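Local atomic coordinates of exopolysaccharide biosynthesis protein (Pantoea stewartii subsp. stewartii DC283, PDB entry 6TGF), a protein that modifies the glycan biofilm of its bacterium, probably as a hydrolase, and has a bacteriophage tailspike-like parallel beta-helix fold. Residues B[79-84]-B[140-145]. Residues are numbered along the deposited sequence; the frame is centred on the assembly and turned at random.
Sequences DARQPG and VFNIPD
The backbones come closest at Asp79 and Pro144, CA to CA 5.6 Å, where a type I turn over Asp79 to Gln82 lies beside the end of strand 139-143, outermost of its sheet within this chain. A water molecule links the two segments, accepting from the backbone N of Ala80 at 3.0 Å and giving a weak bond to the carbonyl O of Ile143. The turn is held from within: Asp79 OD1 takes the backbone N-H of Arg81 at 3.3 Å, an almost straight bond (168°) that arrives from above the carboxylate plane and closes an Asx turn. An anti chi1 (-175°) carries the side chain of Asn142 out into the corner between Asp79 and Arg81. It crosses the side chains of Asp79 and Arg81 at about a right angle, and Arg81 NH1 stands 3.3 Å from Asn142 CG. Asp79 OD2 sits above one face of the guanidinium, toward the rim and 3.4 Å from Arg81 NH2, an electrostatic pairing. Arg81 NE pairs with Glu133 of neighbouring strand 129-134, giving the guanidinium a second anionic partner. The contact thus illustrates an Asx turn laid against the outermost strand of a four-stranded antiparallel sheet, in the region assigned to the head-binding family, as in phage tailspikes.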
loop_
_atom_site.group_PDB
_atom_site.type_symbol
_atom_site.label_atom_id
_atom_site.label_comp_id
_atom_site.label_asym_id
_atom_site.label_seq_id
_atom_site.Cartn_x
_atom_site.Cartn_y
_atom_site.Cartn_z
ATOM N N ASP B 79 -33.136 -57.977 17.006
ATOM C CA ASP B 79 -33.620 -58.146 15.610
ATOM C C ASP B 79 -35.151 -58.180 15.660
ATOM O O ASP B 79 -35.698 -59.144 16.233
ATOM C CB ASP B 79 -33.032 -59.400 14.954
ATOM C CG ASP B 79 -33.479 -59.630 13.517
ATOM O OD1 ASP B 79 -34.195 -58.766 12.974
ATOM O OD2 ASP B 79 -33.106 -60.675 12.949
ATOM N N ALA B 80 -35.808 -57.167 15.084
ATOM C CA ALA B 80 -37.267 -56.924 15.176
ATOM C C ALA B 80 -38.061 -58.034 14.472
ATOM O O ALA B 80 -39.271 -58.141 14.742
ATOM C CB ALA B 80 -37.598 -55.569 14.596
ATOM N N ARG B 81 -37.414 -58.819 13.605
ATOM C CA ARG B 81 -38.060 -59.879 12.783
ATOM C C ARG B 81 -38.282 -61.147 13.618
ATOM O O ARG B 81 -39.227 -61.897 13.304
ATOM C CB ARG B 81 -37.202 -60.213 11.558
ATOM C CG ARG B 81 -36.816 -59.008 10.712
ATOM C CD ARG B 81 -36.364 -59.420 9.325
ATOM N NE ARG B 81 -35.222 -60.324 9.382
ATOM C CZ ARG B 81 -33.951 -59.950 9.509
ATOM N NH1 ARG B 81 -33.627 -58.669 9.588
ATOM N NH2 ARG B 81 -32.999 -60.866 9.552
ATOM N N GLN B 82 -37.442 -61.377 14.631
ATOM C CA GLN B 82 -37.370 -62.658 15.386
ATOM C C GLN B 82 -38.560 -62.777 16.335
ATOM O O GLN B 82 -39.095 -61.769 16.791
ATOM C CB GLN B 82 -36.039 -62.750 16.135
ATOM C CG GLN B 82 -34.844 -62.914 15.208
ATOM C CD GLN B 82 -33.527 -62.970 15.943
ATOM O OE1 GLN B 82 -33.401 -62.505 17.073
ATOM N NE2 GLN B 82 -32.523 -63.536 15.294
ATOM N N PRO B 83 -39.012 -64.017 16.647
ATOM C CA PRO B 83 -40.137 -64.242 17.558
ATOM C C PRO B 83 -39.963 -63.611 18.949
ATOM O O PRO B 83 -38.927 -63.807 19.556
ATOM C CB PRO B 83 -40.221 -65.773 17.698
ATOM C CG PRO B 83 -38.913 -66.300 17.135
ATOM C CD PRO B 83 -38.478 -65.277 16.108
ATOM N N GLY B 84 -40.986 -62.881 19.411
ATOM C CA GLY B 84 -41.050 -62.266 20.752
ATOM C C GLY B 84 -40.263 -60.968 20.842
ATOM O O GLY B 84 -39.916 -60.577 21.973
ATOM N N VAL B 140 -33.195 -55.251 3.694
ATOM C CA VAL B 140 -32.742 -53.895 3.260
ATOM C C VAL B 140 -32.034 -53.246 4.455
ATOM O O VAL B 140 -30.864 -52.843 4.300
ATOM C CB VAL B 140 -33.917 -53.035 2.750
ATOM C CG1 VAL B 140 -33.440 -51.717 2.157
ATOM C CG2 VAL B 140 -34.779 -53.782 1.742
ATOM N N PHE B 141 -32.728 -53.154 5.597
ATOM C CA PHE B 141 -32.164 -52.777 6.922
ATOM C C PHE B 141 -32.291 -53.952 7.894
ATOM O O PHE B 141 -33.163 -54.820 7.696
ATOM C CB PHE B 141 -32.906 -51.611 7.584
ATOM C CG PHE B 141 -33.287 -50.450 6.704
ATOM C CD1 PHE B 141 -32.328 -49.559 6.250
ATOM C CD2 PHE B 141 -34.615 -50.212 6.387
ATOM C CE1 PHE B 141 -32.689 -48.477 5.460
ATOM C CE2 PHE B 141 -34.974 -49.130 5.598
ATOM C CZ PHE B 141 -34.011 -48.264 5.137
ATOM N N ASN B 142 -31.448 -53.945 8.928
ATOM C CA ASN B 142 -31.627 -54.721 10.185
ATOM C C ASN B 142 -30.972 -53.925 11.319
ATOM O O ASN B 142 -29.809 -54.216 11.657
ATOM C CB ASN B 142 -31.077 -56.145 10.067
ATOM C CG ASN B 142 -31.363 -56.992 11.289
ATOM O OD1 ASN B 142 -32.271 -56.695 12.064
ATOM N ND2 ASN B 142 -30.599 -58.058 11.466
ATOM N N ILE B 143 -31.695 -52.940 11.857
ATOM C CA ILE B 143 -31.186 -51.962 12.865
ATOM C C ILE B 143 -31.732 -52.355 14.235
ATOM O O ILE B 143 -32.942 -52.317 14.454
ATOM C CB ILE B 143 -31.573 -50.523 12.471
ATOM C CG1 ILE B 143 -31.078 -50.175 11.064
ATOM C CG2 ILE B 143 -31.073 -49.525 13.506
ATOM C CD1 ILE B 143 -31.778 -48.992 10.436
ATOM N N PRO B 144 -30.859 -52.736 15.198
ATOM C CA PRO B 144 -31.310 -53.176 16.518
ATOM C C PRO B 144 -31.779 -52.017 17.413
ATOM O O PRO B 144 -32.545 -52.264 18.320
ATOM C CB PRO B 144 -30.062 -53.853 17.103
ATOM C CG PRO B 144 -28.908 -53.112 16.462
ATOM C CD PRO B 144 -29.393 -52.752 15.073
ATOM N N ASP B 145 -31.300 -50.798 17.148
ATOM C CA ASP B 145 -31.715 -49.563 17.864
ATOM C C ASP B 145 -31.506 -48.368 16.928
ATOM O O ASP B 145 -30.340 -48.075 16.603
ATOM C CB ASP B 145 -30.949 -49.408 19.180
ATOM C CG ASP B 145 -31.407 -48.245 20.047
ATOM O OD1 ASP B 145 -32.489 -47.686 19.768
ATOM O OD2 ASP B 145 -30.677 -47.910 21.001
HETATM O O HOH W 1 -34.009 -55.262 13.639
#